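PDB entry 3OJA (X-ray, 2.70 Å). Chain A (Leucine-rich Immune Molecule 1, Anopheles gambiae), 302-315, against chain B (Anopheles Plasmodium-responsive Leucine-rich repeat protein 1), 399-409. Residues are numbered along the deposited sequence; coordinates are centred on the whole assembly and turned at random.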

# COMPACT_ATOMS: atom_id res chain seq x y z
N PRO A 302 6.02 23.83 7.38
CA PRO A 302 5.79 23.08 8.61
C PRO A 302 4.57 22.25 8.48
O PRO A 302 4.71 21.13 8.97
N PHE A 303 3.45 22.70 7.86
CA PHE A 303 2.26 21.85 7.74
C PHE A 303 2.45 20.64 6.87
O PHE A 303 2.09 19.55 7.25
N ALA A 304 3.04 20.82 5.72
CA ALA A 304 3.32 19.68 4.90
C ALA A 304 4.20 18.67 5.66
O ALA A 304 3.94 17.47 5.62
N ASP A 305 5.22 19.11 6.39
CA ASP A 305 6.11 18.09 6.96
C ASP A 305 5.38 17.31 8.04
O ASP A 305 5.64 16.12 8.22
N ARG A 306 4.42 17.94 8.73
CA ARG A 306 3.64 17.22 9.75
C ARG A 306 2.74 16.17 9.14
O ARG A 306 2.58 15.09 9.71
N LEU A 307 2.14 16.52 8.00
CA LEU A 307 1.23 15.63 7.30
C LEU A 307 2.05 14.47 6.69
O LEU A 307 1.66 13.34 6.76
N ILE A 308 3.23 14.74 6.16
CA ILE A 308 4.03 13.68 5.62
C ILE A 308 4.37 12.63 6.70
O ILE A 308 4.37 11.44 6.43
N ALA A 309 4.65 13.10 7.91
CA ALA A 309 5.09 12.25 8.99
C ALA A 309 3.95 11.37 9.41
O ALA A 309 4.17 10.20 9.63
N LEU A 310 2.74 11.90 9.51
CA LEU A 310 1.55 11.06 9.66
C LEU A 310 1.37 10.04 8.51
O LEU A 310 1.20 8.85 8.74
N LYS A 311 1.42 10.49 7.27
CA LYS A 311 1.23 9.57 6.18
C LYS A 311 2.33 8.46 6.17
O LYS A 311 2.03 7.32 5.82
N ARG A 312 3.56 8.75 6.58
CA ARG A 312 4.56 7.70 6.78
C ARG A 312 4.08 6.59 7.78
O ARG A 312 4.11 5.40 7.44
N LYS A 313 3.65 6.93 9.00
CA LYS A 313 3.08 5.91 9.91
C LYS A 313 1.93 5.15 9.23
O LYS A 313 1.76 3.98 9.45
N GLU A 314 1.13 5.80 8.43
CA GLU A 314 -0.04 5.11 7.91
C GLU A 314 0.33 4.05 6.90
O GLU A 314 -0.29 3.00 6.86
N HIS A 315 1.35 4.36 6.09
CA HIS A 315 1.71 3.59 4.94
C HIS A 315 3.00 2.83 5.10
O HIS A 315 3.37 2.11 4.17
N PRO B 399 -3.58 25.36 1.50
CA PRO B 399 -3.96 23.99 1.11
C PRO B 399 -3.30 22.98 2.06
O PRO B 399 -4.01 22.11 2.56
N TYR B 400 -2.00 23.08 2.31
CA TYR B 400 -1.37 22.13 3.20
C TYR B 400 -1.99 22.13 4.60
O TYR B 400 -2.15 21.04 5.18
N LEU B 401 -2.41 23.28 5.14
CA LEU B 401 -3.01 23.27 6.47
C LEU B 401 -4.33 22.52 6.37
O LEU B 401 -4.72 21.72 7.22
N ASP B 402 -5.01 22.79 5.29
CA ASP B 402 -6.27 22.19 5.04
C ASP B 402 -6.21 20.67 4.97
O ASP B 402 -7.17 20.01 5.39
N ARG B 403 -5.14 20.14 4.35
CA ARG B 403 -5.05 18.73 4.11
C ARG B 403 -4.68 18.13 5.44
O ARG B 403 -5.10 17.03 5.74
N LEU B 404 -3.88 18.84 6.22
CA LEU B 404 -3.49 18.36 7.56
C LEU B 404 -4.74 18.29 8.47
O LEU B 404 -4.89 17.37 9.27
N LEU B 405 -5.63 19.26 8.36
CA LEU B 405 -6.85 19.20 9.15
C LEU B 405 -7.76 18.06 8.67
O LEU B 405 -8.26 17.29 9.51
N GLN B 406 -7.97 17.95 7.35
CA GLN B 406 -8.83 16.91 6.75
C GLN B 406 -8.42 15.56 7.29
O GLN B 406 -9.25 14.73 7.72
N TYR B 407 -7.11 15.34 7.31
CA TYR B 407 -6.58 14.08 7.67
C TYR B 407 -6.90 13.90 9.12
O TYR B 407 -7.40 12.86 9.48
N ILE B 408 -6.59 14.88 9.98
CA ILE B 408 -6.76 14.71 11.44
C ILE B 408 -8.23 14.42 11.83
O ILE B 408 -8.48 13.52 12.62
N ALA B 409 -9.17 15.17 11.25
CA ALA B 409 -10.58 14.84 11.36
C ALA B 409 -10.93 13.39 10.99
O ALA B 409 -11.82 12.86 11.62

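The one hydrogen bond between these two stretches runs from a tyrosine that is also a packing knob: Tyr407(B) OH donates to Glu314(A) OE1 at 3.0 Å. The helices run in nearly the same direction, 30° apart, with axes 8.4 Å apart at closest approach. The rest of the contact is largely apolar.

Tyr407(B) has chi1 t and points toward chain A. Its side chain sits among Leu307(A), Leu310(A), Lys311(A) and Glu314(A). Leu310(A) CB lies 3.7 Å from Tyr407(B) CE2, and Leu307(A) CD1 lies 3.9 Å from Tyr407(B) CG. Lys311(A) adds its aliphatic part, with CD 3.9 Å from Tyr407(B) CE1. Glu314(A) is extended, chi1 and chi2 both t, so its carboxylate reaches the hydroxyl near the ring plane.

One turn earlier, Leu404(B) (t, p) is the second knob. It fits among Phe303(A), Arg306(A), Leu307(A) and Leu310(A). Its CD2 is 4.0 Å from Phe303(A) CD1, and its CD1 is 4.2 Å from Leu310(A) CD1. Leu307(A) (t, p) also points in. Its CD2 packs 3.6 Å from Arg403(B) CB.

At the N-terminal end, Phe303(A) has chi1 m and is buried. Leu401(B) CD1 sits over one face of its ring, 3.7 Å from the centroid of the Phe303(A) ring, a CH-pi contact. Phe303(A) CD2 also meets Leu401(B) CB at 3.5 Å. Beside it, Ala304(A) CB lies over a face of the Tyr400(B) ring, 3.8 Å from Tyr400(B) CD1. Tyr400(B) has chi1 m, and its hydroxyl is hydrogen-bonded elsewhere in the structure.

Arg403(B) starts toward chain A, but its end leads away. There its NH1 forms a salt bridge with Asp402(B) OD2 at 2.9 Å, within its own helix.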

# COMPACT_ATOMS: atom_id res chain seq x y z
CB PRO A 302 5.51 24.16 9.65
CG PRO A 302 5.83 25.44 8.99
CD PRO A 302 5.63 25.23 7.53
CB PHE A 303 1.01 22.61 7.29
CG PHE A 303 0.61 23.69 8.26
CD1 PHE A 303 0.73 23.49 9.63
CD2 PHE A 303 0.18 24.93 7.81
CE1 PHE A 303 0.42 24.49 10.50
CE2 PHE A 303 -0.14 25.90 8.70
CZ PHE A 303 -0.03 25.67 10.04
CB ALA A 304 3.90 20.10 3.64
CB ASP A 305 7.42 18.63 7.48
CG ASP A 305 8.40 19.08 6.39
OD1 ASP A 305 8.61 18.40 5.33
OD2 ASP A 305 9.00 20.15 6.64
CB ARG A 306 2.76 18.16 10.57
CG ARG A 306 3.37 18.61 11.84
CD ARG A 306 2.80 19.95 12.23
NE ARG A 306 3.62 20.65 13.21
CZ ARG A 306 3.13 21.48 14.12
NH1 ARG A 306 1.81 21.69 14.14
NH2 ARG A 306 3.94 22.11 14.96
CB LEU A 307 0.44 16.38 6.23
CG LEU A 307 -0.60 15.52 5.55
CD1 LEU A 307 -1.26 14.60 6.55
CD2 LEU A 307 -1.66 16.35 4.86
CB ILE A 308 5.28 14.24 4.98
CG1 ILE A 308 4.90 14.94 3.69
CG2 ILE A 308 6.28 13.12 4.79
CD1 ILE A 308 6.07 15.49 2.92
CB ALA A 309 5.62 13.07 10.16
CB LEU A 310 0.30 11.97 9.74
CG LEU A 310 0.29 12.92 10.96
CD1 LEU A 310 -0.97 13.77 11.05
CD2 LEU A 310 0.54 12.16 12.28
CB LYS A 311 1.10 10.30 4.84
CG LYS A 311 -0.05 11.33 4.76
CD LYS A 311 -1.35 10.77 4.15
CE LYS A 311 -1.64 11.36 2.70
NZ LYS A 311 -0.65 10.88 1.62
CB ARG A 312 5.90 8.31 7.18
CG ARG A 312 7.06 7.31 7.07
CD ARG A 312 8.46 7.84 7.52
NE ARG A 312 9.55 6.87 7.25
CZ ARG A 312 10.30 6.84 6.14
NH1 ARG A 312 10.09 7.76 5.21
NH2 ARG A 312 11.25 5.91 5.94
CB LYS A 313 2.51 6.52 11.20
CG LYS A 313 3.51 6.96 12.26
CD LYS A 313 2.98 8.20 13.12
CE LYS A 313 1.41 8.21 13.34
NZ LYS A 313 0.88 7.54 14.60
CB GLU A 314 -0.99 6.06 7.23
CG GLU A 314 -2.23 5.33 6.79
CD GLU A 314 -3.23 6.19 6.04
OE1 GLU A 314 -3.15 7.45 6.12
OE2 GLU A 314 -4.11 5.60 5.37
CB HIS A 315 1.92 4.52 3.77
CG HIS A 315 0.70 5.26 3.39
ND1 HIS A 315 -0.40 4.65 2.82
CD2 HIS A 315 0.40 6.58 3.47
CE1 HIS A 315 -1.33 5.56 2.58
NE2 HIS A 315 -0.86 6.74 2.97
CB PRO B 399 -3.43 23.85 -0.34
CG PRO B 399 -2.69 25.08 -0.61
CD PRO B 399 -2.55 25.91 0.62
CB TYR B 400 0.16 22.23 3.23
CG TYR B 400 0.75 21.86 1.91
CD1 TYR B 400 0.75 20.53 1.49
CD2 TYR B 400 1.22 22.84 1.05
CE1 TYR B 400 1.24 20.17 0.27
CE2 TYR B 400 1.70 22.53 -0.20
CZ TYR B 400 1.72 21.17 -0.59
OH TYR B 400 2.18 20.87 -1.84
CB LEU B 401 -3.21 24.67 7.01
CG LEU B 401 -4.03 24.74 8.31
CD1 LEU B 401 -3.30 24.05 9.39
CD2 LEU B 401 -4.34 26.15 8.65
CB ASP B 402 -6.72 22.66 3.69
CG ASP B 402 -8.05 22.14 3.35
OD1 ASP B 402 -8.97 22.73 3.95
OD2 ASP B 402 -8.16 21.18 2.52
CB ARG B 403 -4.00 18.35 3.05
CG ARG B 403 -4.24 18.88 1.66
CD ARG B 403 -5.63 18.64 1.23
NE ARG B 403 -5.89 19.07 -0.13
CZ ARG B 403 -6.19 20.32 -0.50
NH1 ARG B 403 -6.26 21.34 0.35
NH2 ARG B 403 -6.43 20.58 -1.76
CB LEU B 404 -2.44 19.26 8.18
CG LEU B 404 -2.18 19.04 9.68
CD1 LEU B 404 -1.52 17.72 9.89
CD2 LEU B 404 -1.39 20.19 10.31
CB LEU B 405 -7.57 20.54 9.18
CG LEU B 405 -6.77 21.74 9.73
CD1 LEU B 405 -7.56 23.03 9.58
CD2 LEU B 405 -6.34 21.57 11.17
CB GLN B 406 -8.67 16.87 5.25
CG GLN B 406 -9.53 17.84 4.49
CD GLN B 406 -9.57 17.52 2.95
OE1 GLN B 406 -9.90 16.40 2.53
NE2 GLN B 406 -9.21 18.52 2.12
CB TYR B 407 -5.05 13.98 7.39
CG TYR B 407 -4.42 12.65 7.77
CD1 TYR B 407 -4.38 11.61 6.87
CD2 TYR B 407 -3.89 12.43 9.05
CE1 TYR B 407 -3.82 10.41 7.19
CE2 TYR B 407 -3.32 11.23 9.38
CZ TYR B 407 -3.28 10.22 8.42
OH TYR B 407 -2.71 9.00 8.70
CB ILE B 408 -6.27 15.92 12.19
CG1 ILE B 408 -4.76 15.86 12.20
CG2 ILE B 408 -6.77 15.91 13.63
CD1 ILE B 408 -4.06 17.13 12.66
CB ALA B 409 -11.44 15.82 10.54